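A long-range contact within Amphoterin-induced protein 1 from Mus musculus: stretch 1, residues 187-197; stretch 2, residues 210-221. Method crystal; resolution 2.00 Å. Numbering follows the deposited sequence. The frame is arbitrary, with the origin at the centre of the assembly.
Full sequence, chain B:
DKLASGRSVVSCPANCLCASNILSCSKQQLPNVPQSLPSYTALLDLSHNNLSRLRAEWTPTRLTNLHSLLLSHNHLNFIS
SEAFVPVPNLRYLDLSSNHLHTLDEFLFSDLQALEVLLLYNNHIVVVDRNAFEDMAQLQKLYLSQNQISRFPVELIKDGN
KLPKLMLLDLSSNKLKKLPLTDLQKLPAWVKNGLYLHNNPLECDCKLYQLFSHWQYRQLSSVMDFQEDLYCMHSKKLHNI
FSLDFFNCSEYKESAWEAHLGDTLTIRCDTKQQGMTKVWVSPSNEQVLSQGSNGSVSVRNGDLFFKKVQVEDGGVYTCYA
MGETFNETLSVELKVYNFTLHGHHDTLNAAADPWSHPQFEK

Stretch 1 (187-197) PAWVKNGLYLH
Stretch 2 210-221: LFSHWQYRQLSS

Stretch 1 opens with P187 at an N-cap position, then a short helix from A188 (phi/psi near -60/-30, though V190 departs to -80/-46), a type I turn from K191 to L194, and extended residues at L194 and Y195. Stretch 2 enters in a helix that begins earlier in the chain and is closed by a Schellman motif: Q218 has positive phi (55/40), and L219 N bonds back to W214 O (3.1 Å), as Q218 N does to Q215 O (2.9 Å). L219, at -69/137, then N-caps a second helix beginning at S220. The register is marked by CA pairs N192-L219 (4.9 Å) and Y195-S221 (5.3 Å), so the two segments run in the same direction here; 626 Å² is buried, both sides summed.

The polar anchor is S221. With chi1 p (58°), its OG donates to K191 O at 2.8 Å, a carbonyl that also accepts L194 N within the turn (3.2 Å). S221 N makes a weak bond to N192 O (3.2 Å, 130° at the hydrogen). The same serine packs its CB 3.3 Å from L194 O, while Y195, although its CA-to-CB bond points away, uses chi1 m and chi2 -86° to bring CE1 to 3.6 Å from S221 CA. A water extends this junction, accepting from L196 N (3.3 Å) and donating to S221 O (2.5 Å).

K191 points toward stretch 2 with chi1 m (-59°) and chi2 to chi4 all t, so its extended chain runs along the W214 indole. W214, at chi1 m and chi2 21°, presents a face to it: K191 CB lies 3.9 Å from the centroid of the six-membered ring, 17° off the normal, a CH-pi contact. Further out, K191 CD is 3.6 Å from W214 NE1. The ammonium thereby reaches a water that accepts from both K191 NZ (2.8 Å) and W214 NE1 (2.9 Å), satisfying the indole NH without a direct link. K191 NZ also lies at the edge of the H213 ring, 4.3 Å from CD2.

Around the K191-W214 contact lie mostly apolar pairings. L194, chi1 t and chi2 p, places CD2 3.8 Å from W214 CH2, at the ring edge. L196, m and t, directs CD1 to 3.8 Å from F211 CZ; F211 reaches it with chi1 -77°. L219, also m and t, sets CD1 3.7 Å from K191 CB and CD2 4.4 Å from A188 CB. Separately, R217 curls through three m torsions (-70°, -73°, -39°), setting a guanidinium nitrogen against a methyl, NH1 3.7 Å from A188 CB; its guanidinium is hydrogen-bonded elsewhere in the structure.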

# COMPACT_ATOMS: atom_id res chain seq x y z
N PRO B 187 -4.69 -5.14 -23.78
CA PRO B 187 -3.30 -5.42 -23.45
C PRO B 187 -3.23 -6.53 -22.39
O PRO B 187 -4.08 -6.60 -21.52
CB PRO B 187 -2.77 -4.09 -22.91
CG PRO B 187 -3.95 -3.30 -22.58
CD PRO B 187 -5.13 -3.82 -23.30
N ALA B 188 -2.22 -7.38 -22.50
CA ALA B 188 -2.03 -8.52 -21.62
C ALA B 188 -1.97 -8.15 -20.16
O ALA B 188 -2.34 -8.95 -19.33
CB ALA B 188 -0.77 -9.28 -22.03
N TRP B 189 -1.52 -6.93 -19.83
CA TRP B 189 -1.55 -6.46 -18.43
C TRP B 189 -2.94 -6.25 -17.86
O TRP B 189 -3.11 -6.32 -16.64
CB TRP B 189 -0.70 -5.19 -18.22
CG TRP B 189 -1.14 -3.90 -18.86
CD1 TRP B 189 -0.64 -3.34 -20.02
CD2 TRP B 189 -2.11 -2.96 -18.36
NE1 TRP B 189 -1.25 -2.15 -20.27
CE2 TRP B 189 -2.15 -1.88 -19.27
CE3 TRP B 189 -2.94 -2.93 -17.24
CZ2 TRP B 189 -3.01 -0.78 -19.10
CZ3 TRP B 189 -3.79 -1.84 -17.06
CH2 TRP B 189 -3.82 -0.78 -17.98
N VAL B 190 -3.92 -6.01 -18.72
CA VAL B 190 -5.31 -6.01 -18.30
C VAL B 190 -5.82 -7.46 -18.20
O VAL B 190 -6.40 -7.85 -17.20
CB VAL B 190 -6.18 -5.15 -19.21
CG1 VAL B 190 -7.65 -5.27 -18.82
CG2 VAL B 190 -5.73 -3.68 -19.13
N LYS B 191 -5.53 -8.26 -19.21
CA LYS B 191 -6.01 -9.64 -19.24
C LYS B 191 -5.46 -10.41 -18.05
O LYS B 191 -6.11 -11.34 -17.54
CB LYS B 191 -5.60 -10.36 -20.54
CG LYS B 191 -6.07 -9.77 -21.86
CD LYS B 191 -5.24 -10.34 -23.07
CE LYS B 191 -5.88 -10.02 -24.40
NZ LYS B 191 -5.05 -10.45 -25.58
N ASN B 192 -4.24 -10.06 -17.62
CA ASN B 192 -3.58 -10.74 -16.52
C ASN B 192 -4.40 -10.71 -15.21
O ASN B 192 -4.31 -11.62 -14.39
CB ASN B 192 -2.22 -10.10 -16.27
CG ASN B 192 -1.38 -10.87 -15.30
OD1 ASN B 192 -1.11 -10.40 -14.20
ND2 ASN B 192 -0.91 -12.02 -15.71
N GLY B 193 -5.19 -9.65 -15.02
CA GLY B 193 -6.06 -9.53 -13.84
C GLY B 193 -7.54 -9.54 -14.11
O GLY B 193 -8.30 -9.02 -13.31
N LEU B 194 -7.96 -10.12 -15.23
CA LEU B 194 -9.37 -10.23 -15.56
C LEU B 194 -9.84 -11.63 -15.20
O LEU B 194 -9.56 -12.59 -15.93
CB LEU B 194 -9.58 -9.98 -17.05
CG LEU B 194 -11.02 -10.02 -17.54
CD1 LEU B 194 -11.90 -9.06 -16.66
CD2 LEU B 194 -11.07 -9.67 -19.05
N TYR B 195 -10.53 -11.75 -14.06
CA TYR B 195 -10.90 -13.05 -13.50
C TYR B 195 -12.35 -13.40 -13.88
O TYR B 195 -13.29 -12.68 -13.55
CB TYR B 195 -10.68 -13.10 -11.97
CG TYR B 195 -9.25 -12.89 -11.49
CD1 TYR B 195 -8.34 -13.95 -11.42
CD2 TYR B 195 -8.80 -11.66 -11.07
CE1 TYR B 195 -7.04 -13.78 -10.97
CE2 TYR B 195 -7.48 -11.47 -10.64
CZ TYR B 195 -6.61 -12.53 -10.60
OH TYR B 195 -5.33 -12.35 -10.15
N LEU B 196 -12.52 -14.51 -14.59
CA LEU B 196 -13.80 -14.91 -15.14
C LEU B 196 -14.20 -16.33 -14.74
O LEU B 196 -15.18 -16.87 -15.27
CB LEU B 196 -13.77 -14.79 -16.68
CG LEU B 196 -13.43 -13.40 -17.26
CD1 LEU B 196 -13.26 -13.46 -18.79
CD2 LEU B 196 -14.48 -12.32 -16.90
N HIS B 197 -13.47 -16.91 -13.79
CA HIS B 197 -13.66 -18.32 -13.42
C HIS B 197 -14.94 -18.46 -12.59
O HIS B 197 -15.45 -17.50 -12.01
CB HIS B 197 -12.45 -18.89 -12.65
CG HIS B 197 -12.08 -18.12 -11.44
ND1 HIS B 197 -12.52 -18.44 -10.17
CD2 HIS B 197 -11.36 -16.98 -11.30
CE1 HIS B 197 -12.07 -17.55 -9.31
NE2 HIS B 197 -11.36 -16.65 -9.97
N LEU B 210 -9.44 -18.01 -26.82
CA LEU B 210 -9.06 -16.90 -25.97
C LEU B 210 -8.26 -17.40 -24.76
O LEU B 210 -7.15 -16.97 -24.53
CB LEU B 210 -10.30 -16.12 -25.50
CG LEU B 210 -9.98 -14.89 -24.62
CD1 LEU B 210 -9.65 -13.62 -25.47
CD2 LEU B 210 -11.12 -14.62 -23.65
N PHE B 211 -8.85 -18.31 -24.00
CA PHE B 211 -8.23 -18.79 -22.78
C PHE B 211 -6.96 -19.62 -23.07
O PHE B 211 -6.03 -19.66 -22.27
CB PHE B 211 -9.26 -19.56 -21.94
CG PHE B 211 -10.23 -18.65 -21.22
CD1 PHE B 211 -9.83 -17.95 -20.10
CD2 PHE B 211 -11.51 -18.45 -21.68
CE1 PHE B 211 -10.69 -17.07 -19.46
CE2 PHE B 211 -12.38 -17.58 -21.01
CZ PHE B 211 -11.97 -16.91 -19.91
N SER B 212 -6.94 -20.28 -24.23
CA SER B 212 -5.77 -21.03 -24.67
C SER B 212 -4.58 -20.09 -24.86
O SER B 212 -3.48 -20.36 -24.40
CB SER B 212 -6.09 -21.78 -25.98
OG SER B 212 -4.94 -22.44 -26.49
N HIS B 213 -4.81 -18.96 -25.51
CA HIS B 213 -3.79 -17.94 -25.60
C HIS B 213 -3.33 -17.46 -24.22
O HIS B 213 -2.14 -17.45 -23.93
CB HIS B 213 -4.29 -16.77 -26.46
CG HIS B 213 -3.31 -15.63 -26.52
ND1 HIS B 213 -2.03 -15.80 -26.98
CD2 HIS B 213 -3.41 -14.34 -26.14
CE1 HIS B 213 -1.38 -14.66 -26.89
NE2 HIS B 213 -2.20 -13.75 -26.39
N TRP B 214 -4.28 -17.10 -23.36
CA TRP B 214 -3.96 -16.60 -22.02
C TRP B 214 -3.15 -17.60 -21.22
O TRP B 214 -2.25 -17.23 -20.45
CB TRP B 214 -5.24 -16.24 -21.26
CG TRP B 214 -6.03 -15.09 -21.83
CD1 TRP B 214 -5.98 -14.59 -23.09
CD2 TRP B 214 -7.02 -14.34 -21.14
NE1 TRP B 214 -6.88 -13.55 -23.22
CE2 TRP B 214 -7.53 -13.38 -22.03
CE3 TRP B 214 -7.53 -14.38 -19.84
CZ2 TRP B 214 -8.51 -12.47 -21.67
CZ3 TRP B 214 -8.51 -13.48 -19.49
CH2 TRP B 214 -8.99 -12.54 -20.40
N GLN B 215 -3.46 -18.88 -21.41
CA GLN B 215 -2.71 -19.96 -20.77
C GLN B 215 -1.26 -20.07 -21.28
O GLN B 215 -0.31 -20.21 -20.50
CB GLN B 215 -3.44 -21.28 -20.98
CG GLN B 215 -2.85 -22.41 -20.16
CD GLN B 215 -3.45 -23.74 -20.51
OE1 GLN B 215 -3.54 -24.11 -21.67
NE2 GLN B 215 -3.89 -24.47 -19.48
N TYR B 216 -1.10 -20.03 -22.60
CA TYR B 216 0.23 -20.03 -23.21
C TYR B 216 1.07 -18.84 -22.68
O TYR B 216 2.25 -18.97 -22.43
CB TYR B 216 0.10 -19.99 -24.74
CG TYR B 216 1.39 -19.62 -25.47
CD1 TYR B 216 2.38 -20.56 -25.71
CD2 TYR B 216 1.60 -18.32 -25.91
CE1 TYR B 216 3.56 -20.21 -26.38
CE2 TYR B 216 2.78 -17.96 -26.59
CZ TYR B 216 3.75 -18.91 -26.81
OH TYR B 216 4.91 -18.55 -27.47
N ARG B 217 0.42 -17.70 -22.48
CA ARG B 217 1.07 -16.50 -21.95
C ARG B 217 1.31 -16.55 -20.45
O ARG B 217 1.93 -15.64 -19.88
CB ARG B 217 0.25 -15.27 -22.31
CG ARG B 217 0.25 -14.91 -23.81
CD ARG B 217 1.59 -14.32 -24.25
NE ARG B 217 2.11 -13.42 -23.22
CZ ARG B 217 1.95 -12.10 -23.17
NH1 ARG B 217 1.34 -11.45 -24.15
NH2 ARG B 217 2.47 -11.42 -22.15
N GLN B 218 0.82 -17.61 -19.79
CA GLN B 218 0.95 -17.78 -18.36
C GLN B 218 0.40 -16.61 -17.56
O GLN B 218 0.97 -16.22 -16.54
CB GLN B 218 2.40 -18.10 -17.98
CG GLN B 218 2.79 -19.52 -18.38
CD GLN B 218 4.19 -19.88 -17.93
OE1 GLN B 218 5.17 -19.38 -18.47
NE2 GLN B 218 4.28 -20.73 -16.92
N LEU B 219 -0.73 -16.08 -18.01
CA LEU B 219 -1.43 -15.03 -17.30
C LEU B 219 -2.02 -15.61 -16.00
O LEU B 219 -2.57 -16.70 -16.01
CB LEU B 219 -2.55 -14.45 -18.16
CG LEU B 219 -2.16 -13.88 -19.52
CD1 LEU B 219 -3.37 -13.25 -20.20
CD2 LEU B 219 -0.99 -12.87 -19.45
N SER B 220 -1.89 -14.85 -14.91
CA SER B 220 -2.31 -15.30 -13.58
C SER B 220 -3.77 -15.62 -13.50
O SER B 220 -4.16 -16.55 -12.81
CB SER B 220 -2.01 -14.23 -12.56
OG SER B 220 -0.65 -13.90 -12.62
N SER B 221 -4.57 -14.82 -14.21
CA SER B 221 -6.02 -15.01 -14.25
C SER B 221 -6.39 -16.44 -14.71
O SER B 221 -7.42 -16.98 -14.32
CB SER B 221 -6.67 -13.94 -15.16
OG SER B 221 -6.15 -13.98 -16.49
O HOH W 1 -6.08 -12.97 -25.98
O HOH W 2 -9.85 -16.30 -13.98